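Local coordinates for succinate-semialdehyde dehydrogenase (PDB 4OGD), which oxidises succinic semialdehyde to succinate as a member of the aldehyde dehydrogenase family, with NADP+ as cofactor, at residues L34-W39 with K119-V124; A50-V55 with P144-G149; A92-Y95 with E101-M104; T106-E109 with Q114-Y117; I138-A143 with G435-E440. All coordinates share one frame; numbering follows the deposited sequence.

Overall arrangement
Contacts 1, 2, 3 and 5 gather around the helices that flank the six-stranded, Rossmann-type sheet, while contact 4 stands out on the three-stranded antiparallel sheet. Contact 1 ties helix 22-41 to the link that follows strand 113-120, and contact 4 pairs that strand with strand 106-107; their centres lie about 23 Å apart, and both touch the second subunit. Contacts 2 and 5 share helix 136-148, which packs on helix 45-61 in contact 2 and on the loop 435-440 in contact 5. Contact 3, within helix 78-103, lies about 9 Å from contact 2 and 11 Å from contact 5, centre to centre. Along the chain, contacts 3 and 4 are nested inside contact 1, where the Rossmann-type core meets the oligomerisation arm.

Contact 1 (L34-W39 with K119-V124); sequences LLYKKW and KQSTGV
Ser121 is the first residue of 119-124 to meet Tyr36, with its OG at the ring edge, near the ring plane, 3.3 Å from Tyr36 CE1. The hydroxyl stands between its own backbone N and carbonyl carbon (chi1 62°), which carries it toward helix 34-39. There it shares water 1 with the helix backbone: the water is hydrogen-bonded to Tyr36 O at 2.8 Å and to Ser121 OG. Thr122 follows, and its backbone does the touching: its carbonyl O lies over one face of the phenol ring, 3.6 Å from Tyr36 CZ. The side chain of Thr122 turns from the helix, and its OG1 is bonded to Phe446 O. Gly123 then covers the same face, its CA 3.8 Å from the ring centroid and 25° off the normal, a CH-pi contact offset toward the rim. The backbone angles here suit a residue without a CB. Asn150 OD1 receives the N-H groups of both Thr122 and Gly123, so the peptides lying against the ring are held from a second direction. Tyr36 OH is hydrogen-bonded to Glu408 of the second subunit. An aromatic side chain thus lies flat on the backbone link between strand 113-120 of the oligomerisation sheet and strand 124-128, one of the two middle strands of the Rossmann-type sheet of the aldehyde dehydrogenase fold.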
# COMPACT_ATOMS: atom_id res chain seq x y z
N LEU A 34 8.60 12.86 -18.70
CA LEU A 34 9.12 12.50 -20.02
C LEU A 34 10.16 11.38 -19.91
O LEU A 34 10.24 10.52 -20.78
CB LEU A 34 9.70 13.72 -20.73
CG LEU A 34 8.67 14.79 -21.11
CD1 LEU A 34 9.35 15.99 -21.77
CD2 LEU A 34 7.58 14.23 -22.02
N LEU A 35 10.94 11.40 -18.82
CA LEU A 35 11.93 10.35 -18.61
C LEU A 35 11.25 9.02 -18.31
O LEU A 35 11.67 7.97 -18.81
CB LEU A 35 12.92 10.75 -17.50
CG LEU A 35 14.09 9.80 -17.22
CD1 LEU A 35 14.94 9.62 -18.48
CD2 LEU A 35 14.94 10.32 -16.09
N TYR A 36 10.18 9.06 -17.51
CA TYR A 36 9.37 7.87 -17.29
C TYR A 36 8.90 7.29 -18.63
O TYR A 36 9.01 6.09 -18.88
CB TYR A 36 8.16 8.17 -16.39
CG TYR A 36 7.04 7.19 -16.65
CD1 TYR A 36 7.11 5.90 -16.15
CD2 TYR A 36 5.95 7.55 -17.43
CE1 TYR A 36 6.10 4.98 -16.41
CE2 TYR A 36 4.94 6.63 -17.70
CZ TYR A 36 5.02 5.35 -17.18
OH TYR A 36 4.03 4.42 -17.43
N LYS A 37 8.37 8.15 -19.50
CA LYS A 37 7.86 7.70 -20.79
C LYS A 37 8.97 7.15 -21.69
O LYS A 37 8.78 6.15 -22.39
CB LYS A 37 7.12 8.84 -21.52
CG LYS A 37 5.78 9.21 -20.91
CD LYS A 37 4.73 8.13 -21.16
CE LYS A 37 3.33 8.62 -20.78
NZ LYS A 37 2.27 7.60 -21.12
N LYS A 38 10.13 7.81 -21.68
CA LYS A 38 11.28 7.34 -22.44
C LYS A 38 11.71 5.93 -22.01
O LYS A 38 11.99 5.07 -22.85
CB LYS A 38 12.45 8.32 -22.30
CG LYS A 38 13.77 7.81 -22.89
CD LYS A 38 14.85 8.88 -22.80
CE LYS A 38 16.19 8.36 -23.30
NZ LYS A 38 17.17 9.47 -23.37
N TRP A 39 11.75 5.70 -20.71
CA TRP A 39 12.18 4.41 -20.19
C TRP A 39 11.13 3.32 -20.43
O TRP A 39 11.45 2.13 -20.43
CB TRP A 39 12.51 4.52 -18.71
CG TRP A 39 13.82 5.21 -18.42
CD1 TRP A 39 14.86 5.43 -19.30
CD2 TRP A 39 14.24 5.75 -17.16
NE1 TRP A 39 15.89 6.08 -18.64
CE2 TRP A 39 15.54 6.28 -17.34
CE3 TRP A 39 13.64 5.84 -15.90
CZ2 TRP A 39 16.24 6.90 -16.29
CZ3 TRP A 39 14.34 6.44 -14.87
CH2 TRP A 39 15.63 6.96 -15.07
N LYS A 119 6.23 -6.82 -14.21
CA LYS A 119 6.49 -5.81 -13.19
C LYS A 119 6.98 -4.57 -13.90
O LYS A 119 8.11 -4.54 -14.40
CB LYS A 119 7.50 -6.31 -12.16
CG LYS A 119 6.94 -7.41 -11.27
CD LYS A 119 8.02 -8.08 -10.43
CE LYS A 119 7.41 -9.14 -9.54
NZ LYS A 119 8.45 -9.94 -8.81
N GLN A 120 6.12 -3.56 -13.97
CA GLN A 120 6.40 -2.41 -14.82
C GLN A 120 6.49 -1.13 -14.02
O GLN A 120 5.91 -1.01 -12.93
CB GLN A 120 5.32 -2.30 -15.90
CG GLN A 120 5.28 -3.51 -16.83
CD GLN A 120 4.28 -3.34 -17.94
OE1 GLN A 120 3.11 -3.07 -17.70
NE2 GLN A 120 4.75 -3.48 -19.18
N SER A 121 7.21 -0.15 -14.56
CA SER A 121 7.23 1.18 -13.96
C SER A 121 5.85 1.81 -14.04
O SER A 121 5.02 1.42 -14.87
CB SER A 121 8.25 2.07 -14.66
OG SER A 121 7.88 2.25 -16.03
N THR A 122 5.62 2.81 -13.19
CA THR A 122 4.35 3.51 -13.15
C THR A 122 4.45 5.00 -13.40
O THR A 122 3.52 5.59 -13.96
CB THR A 122 3.61 3.25 -11.83
OG1 THR A 122 4.49 3.51 -10.72
CG2 THR A 122 3.16 1.80 -11.76
N GLY A 123 5.56 5.63 -13.01
CA GLY A 123 5.68 7.06 -13.18
C GLY A 123 6.63 7.74 -12.22
O GLY A 123 7.60 7.13 -11.77
N VAL A 124 6.36 9.00 -11.89
CA VAL A 124 7.23 9.78 -11.01
C VAL A 124 6.86 9.52 -9.56
O VAL A 124 5.68 9.56 -9.19
CB VAL A 124 7.14 11.29 -11.31
CG1 VAL A 124 8.12 12.08 -10.44
CG2 VAL A 124 7.41 11.54 -12.79
O HOH W 1 9.72 3.99 -17.13

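Contact 2 (A50-V55 with P144-G149); sequences AQLHQV and PNFIVG
Helices 50-55 and 144-148 run nearly antiparallel, at 155° between their N-to-C directions, with 10.7 Å between the axes and Leu52 facing Ile147 at the closest CA pair. Side chains do most of the bridging, and no hydrogen bond crosses. Phe146 extends toward the partner helix, CG anti to the backbone N (chi1 -180°), and offers the edge of its ring. Gln51 OE1 lies in the ring plane, 3.3 Å from Phe146 CZ, so the amide oxygen faces the rim C-H rather than the pi cloud. The two side chains cross at about a right angle, with amide and ring planes 34° apart. Leu52 completes the edge with its backbone N, 4.0 Å from Phe146 CE2, and its CB, 4.1 Å from Phe146 CD2. The other end of Leu52 goes to Ile147: CD2 packs 3.6 Å from Ile147 CG1 and almost as near to its terminal methyl. Phe142, a turn earlier, brings its ring against Phe146. Gly149, with positive phi, is the C-prime residue of the Schellman motif that closes helix 136-148. This helix is the connection of a beta-alpha-beta crossover between the parallel strands 124-128 and 152-155 of the Rossmann-type sheet, and helix 45-61 packs against it.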
# COMPACT_ATOMS: atom_id res chain seq x y z
N ALA A 50 24.16 -0.09 -14.86
CA ALA A 50 25.54 0.38 -14.84
C ALA A 50 25.67 1.69 -14.09
O ALA A 50 26.63 1.91 -13.36
CB ALA A 50 26.06 0.53 -16.27
N GLN A 51 24.70 2.58 -14.29
CA GLN A 51 24.72 3.88 -13.62
C GLN A 51 24.57 3.73 -12.10
O GLN A 51 25.22 4.44 -11.34
CB GLN A 51 23.63 4.78 -14.19
CG GLN A 51 23.95 5.28 -15.61
CD GLN A 51 22.71 5.62 -16.40
OE1 GLN A 51 21.61 5.68 -15.86
NE2 GLN A 51 22.88 5.83 -17.71
N LEU A 52 23.74 2.79 -11.66
CA LEU A 52 23.58 2.54 -10.23
C LEU A 52 24.84 1.94 -9.60
O LEU A 52 25.23 2.30 -8.50
CB LEU A 52 22.35 1.67 -9.95
CG LEU A 52 21.92 1.53 -8.49
CD1 LEU A 52 21.70 2.90 -7.84
CD2 LEU A 52 20.67 0.67 -8.39
N HIS A 53 25.49 1.03 -10.32
CA HIS A 53 26.81 0.57 -9.89
C HIS A 53 27.80 1.74 -9.80
O HIS A 53 28.64 1.76 -8.90
CB HIS A 53 27.33 -0.51 -10.83
CG HIS A 53 26.75 -1.87 -10.58
ND1 HIS A 53 26.77 -2.47 -9.34
CD2 HIS A 53 26.15 -2.75 -11.41
CE1 HIS A 53 26.20 -3.66 -9.42
NE2 HIS A 53 25.82 -3.86 -10.67
N GLN A 54 27.70 2.71 -10.71
CA GLN A 54 28.63 3.84 -10.72
C GLN A 54 28.33 4.77 -9.55
O GLN A 54 29.25 5.39 -8.98
CB GLN A 54 28.59 4.59 -12.06
CG GLN A 54 29.63 5.72 -12.20
CD GLN A 54 31.09 5.23 -12.07
OE1 GLN A 54 31.38 4.05 -12.24
NE2 GLN A 54 31.99 6.15 -11.76
N VAL A 55 27.06 4.86 -9.16
CA VAL A 55 26.72 5.60 -7.95
C VAL A 55 27.46 5.01 -6.76
O VAL A 55 28.08 5.74 -5.98
CB VAL A 55 25.19 5.61 -7.69
CG1 VAL A 55 24.90 6.13 -6.29
CG2 VAL A 55 24.48 6.46 -8.71
N PRO A 144 15.75 0.97 -5.80
CA PRO A 144 14.78 0.12 -6.51
C PRO A 144 13.92 0.87 -7.53
O PRO A 144 13.62 0.33 -8.60
CB PRO A 144 13.90 -0.43 -5.37
CG PRO A 144 14.03 0.60 -4.28
CD PRO A 144 15.46 1.06 -4.36
N ASN A 145 13.52 2.10 -7.24
CA ASN A 145 12.73 2.84 -8.21
C ASN A 145 13.49 3.19 -9.48
O ASN A 145 12.94 3.14 -10.58
CB ASN A 145 12.08 4.07 -7.56
CG ASN A 145 10.89 3.69 -6.69
OD1 ASN A 145 9.84 3.29 -7.19
ND2 ASN A 145 11.05 3.81 -5.37
N PHE A 146 14.77 3.52 -9.33
CA PHE A 146 15.60 3.81 -10.49
C PHE A 146 15.71 2.58 -11.38
O PHE A 146 15.59 2.67 -12.61
CB PHE A 146 16.98 4.27 -10.01
CG PHE A 146 17.93 4.62 -11.12
CD1 PHE A 146 17.63 5.62 -12.03
CD2 PHE A 146 19.15 3.96 -11.22
CE1 PHE A 146 18.52 5.95 -13.04
CE2 PHE A 146 20.05 4.28 -12.23
CZ PHE A 146 19.73 5.27 -13.14
N ILE A 147 15.93 1.42 -10.76
CA ILE A 147 16.01 0.17 -11.52
C ILE A 147 14.73 -0.14 -12.32
O ILE A 147 14.81 -0.44 -13.52
CB ILE A 147 16.42 -1.01 -10.61
CG1 ILE A 147 17.88 -0.85 -10.17
CG2 ILE A 147 16.21 -2.33 -11.33
CD1 ILE A 147 18.87 -0.77 -11.34
N VAL A 148 13.56 -0.05 -11.70
CA VAL A 148 12.32 -0.34 -12.44
C VAL A 148 12.02 0.73 -13.49
O VAL A 148 11.37 0.45 -14.51
CB VAL A 148 11.09 -0.57 -11.52
CG1 VAL A 148 10.53 0.75 -11.03
CG2 VAL A 148 10.00 -1.32 -12.29
N GLY A 149 12.51 1.94 -13.27
CA GLY A 149 12.28 3.03 -14.20
C GLY A 149 11.27 4.07 -13.76
O GLY A 149 10.61 4.68 -14.59

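Contact 3 (A92-Y95 with E101-M104); sequences ADYY and EFLM
Phe102 reaches back along its own helix to Tyr94 and Tyr95, which precede it by eight and seven residues, about two turns. From CB, the side chain leaves with CG anti to the carbonyl carbon (chi1 -74°), and this tilts the ring along the helix toward the two tyrosines. CD2 is the first ring atom to find a partner across the contact, Tyr95 CE1 at 4.2 Å. The next atom, CE2, comes closer to that same carbon, 3.9 Å from Tyr95 CE1, and also lies 4.0 Å from Tyr94 CE1, so this one atom touches both tyrosine rings. At the tip, CZ meets the phenol oxygen, 3.6 Å from Tyr94 OH. Both Tyr94 OH and Tyr95 CE1 lie in the plane of the Phe102 ring, at its edge. The Tyr94 and Phe102 planes are turned 69° apart with 6.0 Å between centroids, an oblique meeting. The tyrosines brace each other: Tyr94 CD1 lies 3.7 Å above the centre of the Tyr95 ring. Tyr95 OH is hydrogen-bonded to Ser439 O, which ties this ring to the loop 435-440, and the ring of Phe443 meets Phe102 as well. The contact is therefore apolar and aromatic, with no hydrogen bond across it. The approach of a phenol oxygen to a ring's C-H rim is probably mildly favourable electrostatically, but dispersion and shape fit probably carry most of the attraction.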
# COMPACT_ATOMS: atom_id res chain seq x y z
N ALA A 92 22.86 0.10 -3.42
CA ALA A 92 22.94 0.41 -4.85
C ALA A 92 23.42 -0.81 -5.63
O ALA A 92 22.80 -1.21 -6.62
CB ALA A 92 23.87 1.59 -5.08
N ASP A 93 24.52 -1.41 -5.17
CA ASP A 93 25.03 -2.60 -5.86
C ASP A 93 24.02 -3.74 -5.82
O ASP A 93 23.84 -4.45 -6.80
CB ASP A 93 26.37 -3.06 -5.26
CG ASP A 93 27.56 -2.25 -5.75
OD1 ASP A 93 27.52 -1.72 -6.90
OD2 ASP A 93 28.54 -2.15 -4.99
N TYR A 94 23.34 -3.90 -4.68
CA TYR A 94 22.32 -4.94 -4.53
C TYR A 94 21.23 -4.83 -5.60
O TYR A 94 20.96 -5.79 -6.31
CB TYR A 94 21.70 -4.85 -3.13
CG TYR A 94 20.55 -5.80 -2.84
CD1 TYR A 94 19.23 -5.36 -2.87
CD2 TYR A 94 20.79 -7.13 -2.48
CE1 TYR A 94 18.18 -6.21 -2.58
CE2 TYR A 94 19.74 -7.99 -2.18
CZ TYR A 94 18.44 -7.52 -2.23
OH TYR A 94 17.42 -8.38 -1.93
N TYR A 95 20.61 -3.67 -5.73
CA TYR A 95 19.49 -3.55 -6.66
C TYR A 95 19.94 -3.62 -8.12
O TYR A 95 19.22 -4.12 -8.97
CB TYR A 95 18.65 -2.30 -6.36
CG TYR A 95 17.72 -2.56 -5.20
CD1 TYR A 95 16.66 -3.45 -5.33
CD2 TYR A 95 17.90 -1.92 -3.97
CE1 TYR A 95 15.81 -3.70 -4.28
CE2 TYR A 95 17.05 -2.17 -2.91
CZ TYR A 95 16.01 -3.06 -3.07
OH TYR A 95 15.15 -3.33 -2.03
N GLU A 101 16.57 -10.49 -11.99
CA GLU A 101 15.76 -11.43 -11.23
C GLU A 101 14.47 -10.77 -10.72
O GLU A 101 13.39 -11.36 -10.76
CB GLU A 101 16.56 -11.98 -10.04
CG GLU A 101 15.72 -12.86 -9.12
CD GLU A 101 16.45 -13.27 -7.86
OE1 GLU A 101 17.69 -13.27 -7.86
OE2 GLU A 101 15.77 -13.58 -6.86
N PHE A 102 14.60 -9.54 -10.23
CA PHE A 102 13.47 -8.85 -9.63
C PHE A 102 12.47 -8.34 -10.66
O PHE A 102 11.30 -8.10 -10.33
CB PHE A 102 13.95 -7.68 -8.76
CG PHE A 102 14.57 -8.10 -7.45
CD1 PHE A 102 14.70 -9.44 -7.10
CD2 PHE A 102 15.02 -7.13 -6.56
CE1 PHE A 102 15.27 -9.81 -5.89
CE2 PHE A 102 15.58 -7.49 -5.35
CZ PHE A 102 15.71 -8.83 -5.01
N LEU A 103 12.92 -8.18 -11.91
CA LEU A 103 12.05 -7.67 -12.98
C LEU A 103 11.47 -8.77 -13.87
O LEU A 103 10.67 -8.50 -14.76
CB LEU A 103 12.84 -6.69 -13.85
CG LEU A 103 13.04 -5.30 -13.26
CD1 LEU A 103 14.08 -4.52 -14.05
CD2 LEU A 103 11.70 -4.57 -13.26
N MET A 104 11.89 -10.01 -13.63
CA MET A 104 11.41 -11.14 -14.44
C MET A 104 9.89 -11.27 -14.41
O MET A 104 9.25 -11.03 -13.39
CB MET A 104 12.05 -12.43 -13.92
CG MET A 104 12.00 -13.59 -14.90
SD MET A 104 12.80 -15.05 -14.19
CE MET A 104 13.55 -14.37 -12.72

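Contact 4 (T106-E109 with Q114-Y117); sequences TPLE and QAYY
Thr106 and Tyr117 lie side by side on one face of the sheet, pointing the same way, and the threonine rests on the flat of the aromatic ring. Thr106 CB is 3.8 Å from the ring centroid, only 18° off the normal, a CH-pi contact offset toward the rim; CG2 packs 3.6 Å from Tyr117 CE2. Tyr117 CG stands between its backbone N and carbonyl carbon (chi1 71°), which turns the ring toward Thr106 on the partner strand. Leu108 approaches the same ring differently, crossing at about a right angle and placing CD2 at the edge, 4.0 Å from Tyr117 CD2. Its CB meets the methyl of Ala115 at 3.9 Å. On the reverse face, Pro107 CA sits against Tyr116 CB, while the phenol of Tyr116 leads away from the partner strand.

In the backbone, Thr106 and Tyr117 form an antiparallel hydrogen-bonded pair, joined by Thr106 N to Tyr117 O at 3.0 Å and by Tyr117 N to Thr106 O. Pro107, lacking an N-H, falls at the non-hydrogen-bonded pair with Tyr116. Beyond it, Leu108 N gives to Ala115 O at 2.9 Å. Water 2 links Thr106 OG1 to Tyr117 O, and water 3 joins Leu108 O to Ala115 N one step further on. Leu441 of the second subunit packs on Tyr117, and Pro425 of that subunit on Leu108. This is a beta hairpin at one border of the three-stranded antiparallel sheet, the oligomerisation arm of aldehyde dehydrogenases.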
# COMPACT_ATOMS: atom_id res chain seq x y z
N THR A 106 6.37 -13.12 -14.11
CA THR A 106 5.95 -14.14 -13.15
C THR A 106 4.81 -14.99 -13.72
O THR A 106 3.68 -14.51 -13.84
CB THR A 106 5.47 -13.50 -11.83
OG1 THR A 106 6.55 -12.76 -11.25
CG2 THR A 106 5.01 -14.57 -10.84
N PRO A 107 5.10 -16.25 -14.06
CA PRO A 107 4.03 -17.14 -14.52
C PRO A 107 3.01 -17.42 -13.42
O PRO A 107 3.36 -17.49 -12.23
CB PRO A 107 4.77 -18.44 -14.86
CG PRO A 107 6.19 -18.03 -15.07
CD PRO A 107 6.41 -16.91 -14.09
N LEU A 108 1.76 -17.56 -13.83
CA LEU A 108 0.67 -17.85 -12.91
C LEU A 108 0.06 -19.20 -13.26
O LEU A 108 -0.28 -19.47 -14.41
CB LEU A 108 -0.40 -16.76 -12.98
CG LEU A 108 0.03 -15.37 -12.53
CD1 LEU A 108 -0.92 -14.30 -13.06
CD2 LEU A 108 0.09 -15.31 -11.01
N GLU A 109 -0.07 -20.05 -12.24
CA GLU A 109 -0.61 -21.39 -12.41
C GLU A 109 -2.12 -21.36 -12.59
O GLU A 109 -2.86 -20.93 -11.70
CB GLU A 109 -0.22 -22.23 -11.19
CG GLU A 109 -0.77 -23.65 -11.19
CD GLU A 109 -0.53 -24.35 -9.85
OE1 GLU A 109 0.51 -24.09 -9.22
OE2 GLU A 109 -1.40 -25.15 -9.43
N GLN A 114 -3.35 -19.32 -20.41
CA GLN A 114 -1.98 -18.90 -20.15
C GLN A 114 -2.02 -17.57 -19.40
O GLN A 114 -2.71 -16.64 -19.83
CB GLN A 114 -1.20 -18.73 -21.46
CG GLN A 114 0.21 -18.13 -21.28
CD GLN A 114 0.81 -17.57 -22.57
OE1 GLN A 114 1.63 -16.65 -22.54
NE2 GLN A 114 0.39 -18.11 -23.71
N ALA A 115 -1.30 -17.49 -18.29
CA ALA A 115 -1.32 -16.28 -17.47
C ALA A 115 0.05 -15.96 -16.89
O ALA A 115 0.80 -16.87 -16.50
CB ALA A 115 -2.33 -16.43 -16.33
N TYR A 116 0.37 -14.68 -16.83
CA TYR A 116 1.57 -14.20 -16.14
C TYR A 116 1.37 -12.75 -15.75
O TYR A 116 0.42 -12.11 -16.19
CB TYR A 116 2.82 -14.35 -17.01
CG TYR A 116 2.76 -13.61 -18.33
CD1 TYR A 116 3.32 -12.35 -18.48
CD2 TYR A 116 2.14 -14.19 -19.44
CE1 TYR A 116 3.27 -11.68 -19.70
CE2 TYR A 116 2.09 -13.53 -20.66
CZ TYR A 116 2.66 -12.28 -20.78
OH TYR A 116 2.60 -11.63 -21.99
N TYR A 117 2.25 -12.21 -14.93
CA TYR A 117 2.22 -10.77 -14.75
C TYR A 117 3.59 -10.15 -14.89
O TYR A 117 4.60 -10.75 -14.52
CB TYR A 117 1.51 -10.34 -13.45
CG TYR A 117 2.23 -10.63 -12.14
CD1 TYR A 117 3.16 -9.73 -11.62
CD2 TYR A 117 1.94 -11.77 -11.40
CE1 TYR A 117 3.80 -9.97 -10.42
CE2 TYR A 117 2.58 -12.02 -10.19
CZ TYR A 117 3.51 -11.11 -9.71
OH TYR A 117 4.16 -11.33 -8.51
O HOH W 2 6.63 -10.35 -12.62
O HOH W 3 -0.09 -19.81 -17.12

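Contact 5 (I138-A143 with G435-E440); sequences IMRVFA and GRELSE
Arg140 and Glu437 carry the contact, with Leu438 third, and all three are buried. The arginine grips the carboxylate side-on through two nitrogens, both directed to one oxygen. NE donates to Glu437 OE1 at 2.8 Å, nearly along its C-O axis, and NH2 reaches the same Glu437 OE1 at 3.0 Å from above the carboxylate plane. OE1 lies near the guanidinium plane, but the two flat groups stand 77° apart, so this is not the paired, coplanar salt bridge in which each oxygen takes one nitrogen. A bend in the arginine chain (chi3 -36°) brings NE round to the acid, whereas Glu437 is extended beyond CG. The second oxygen, OE2, is pressed against an aliphatic neighbour, 3.2 Å from Val141 CG1.

Leu438 packs along the stem of the same arginine: its CD1 is 3.6 Å from Arg140 CD, Leu438 CG lies beside Arg140 CD and CG, and CD2 beside Arg140 CG, the side chains crossing at about a right angle. Between the two backbones water 4 donates to Arg140 O at 2.8 Å and accepts from Leu438 N at 2.9 Å, binding the helix backbone to the loop 435-440. Further round the guanidinium, NH1 is bonded to Tyr136 OH, and Phe426 makes a cation-pi contact. In a buried setting the glutamate charge would probably help to offset that of the arginine. Because one oxygen takes both donors, negative charge is likely drawn toward OE1, an asymmetry in keeping with the hydrocarbon beside OE2.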
# COMPACT_ATOMS: atom_id res chain seq x y z
N ILE A 138 17.38 7.92 1.53
CA ILE A 138 17.18 8.14 0.09
C ILE A 138 17.48 6.87 -0.69
O ILE A 138 16.68 6.44 -1.53
CB ILE A 138 18.07 9.26 -0.48
CG1 ILE A 138 17.85 10.58 0.26
CG2 ILE A 138 17.77 9.46 -1.96
CD1 ILE A 138 18.86 11.67 -0.15
N MET A 139 18.62 6.26 -0.41
CA MET A 139 19.07 5.13 -1.21
C MET A 139 18.09 3.96 -1.15
O MET A 139 17.89 3.25 -2.14
CB MET A 139 20.48 4.68 -0.79
CG MET A 139 21.10 3.67 -1.77
SD MET A 139 21.37 4.37 -3.40
CE MET A 139 22.96 5.13 -3.12
N ARG A 140 17.45 3.78 0.01
CA ARG A 140 16.48 2.69 0.18
C ARG A 140 15.37 2.75 -0.85
O ARG A 140 14.85 1.71 -1.24
CB ARG A 140 15.87 2.69 1.60
CG ARG A 140 16.81 2.17 2.67
CD ARG A 140 16.10 1.59 3.90
NE ARG A 140 14.89 2.30 4.28
CZ ARG A 140 14.45 2.42 5.54
NH1 ARG A 140 15.14 1.91 6.55
NH2 ARG A 140 13.33 3.09 5.77
N VAL A 141 15.00 3.95 -1.27
CA VAL A 141 13.93 4.09 -2.24
C VAL A 141 14.41 4.48 -3.63
O VAL A 141 13.80 4.08 -4.62
CB VAL A 141 12.82 5.06 -1.77
CG1 VAL A 141 12.13 4.49 -0.55
CG2 VAL A 141 13.38 6.43 -1.45
N PHE A 142 15.51 5.24 -3.73
CA PHE A 142 16.03 5.57 -5.05
C PHE A 142 16.50 4.33 -5.81
O PHE A 142 16.17 4.17 -6.99
CB PHE A 142 17.16 6.60 -4.97
CG PHE A 142 17.87 6.78 -6.28
CD1 PHE A 142 17.25 7.44 -7.33
CD2 PHE A 142 19.15 6.27 -6.47
CE1 PHE A 142 17.89 7.60 -8.56
CE2 PHE A 142 19.79 6.42 -7.70
CZ PHE A 142 19.16 7.09 -8.73
N ALA A 143 17.26 3.46 -5.16
CA ALA A 143 17.84 2.30 -5.85
C ALA A 143 16.78 1.43 -6.54
O ALA A 143 16.88 1.18 -7.75
CB ALA A 143 18.75 1.47 -4.93
N GLY A 435 4.04 -1.04 4.68
CA GLY A 435 4.93 -1.25 3.55
C GLY A 435 6.30 -1.66 4.04
O GLY A 435 6.61 -1.60 5.24
N ARG A 436 7.16 -2.08 3.12
CA ARG A 436 8.49 -2.53 3.47
C ARG A 436 9.49 -1.94 2.49
O ARG A 436 9.17 -1.75 1.31
CB ARG A 436 8.59 -4.07 3.44
CG ARG A 436 7.71 -4.78 4.46
CD ARG A 436 8.29 -4.58 5.86
NE ARG A 436 7.55 -5.25 6.95
CZ ARG A 436 6.55 -4.71 7.64
NH1 ARG A 436 6.08 -3.50 7.34
NH2 ARG A 436 6.00 -5.39 8.63
N GLU A 437 10.67 -1.62 2.99
CA GLU A 437 11.78 -1.18 2.13
C GLU A 437 12.94 -2.17 2.24
O GLU A 437 13.05 -2.90 3.22
CB GLU A 437 12.20 0.26 2.48
CG GLU A 437 11.14 1.27 2.03
CD GLU A 437 11.46 2.72 2.36
OE1 GLU A 437 12.56 3.02 2.89
OE2 GLU A 437 10.59 3.57 2.07
N LEU A 438 13.79 -2.18 1.21
CA LEU A 438 14.87 -3.17 1.09
C LEU A 438 14.34 -4.59 0.86
O LEU A 438 13.13 -4.84 0.94
CB LEU A 438 15.88 -3.09 2.26
CG LEU A 438 16.58 -1.73 2.40
CD1 LEU A 438 17.50 -1.72 3.62
CD2 LEU A 438 17.37 -1.37 1.14
N SER A 439 15.26 -5.52 0.56
CA SER A 439 14.93 -6.87 0.07
C SER A 439 14.10 -6.81 -1.21
O SER A 439 13.95 -5.75 -1.81
CB SER A 439 14.23 -7.72 1.15
OG SER A 439 12.84 -7.47 1.22
N GLU A 440 13.55 -7.94 -1.63
CA GLU A 440 12.70 -7.91 -2.81
C GLU A 440 11.34 -7.30 -2.47
O GLU A 440 10.66 -6.78 -3.35
CB GLU A 440 12.52 -9.30 -3.44
CG GLU A 440 11.88 -9.22 -4.84
CD GLU A 440 11.82 -10.56 -5.55
OE1 GLU A 440 12.21 -11.58 -4.95
OE2 GLU A 440 11.39 -10.58 -6.73
O HOH W 4 12.96 -0.29 -0.80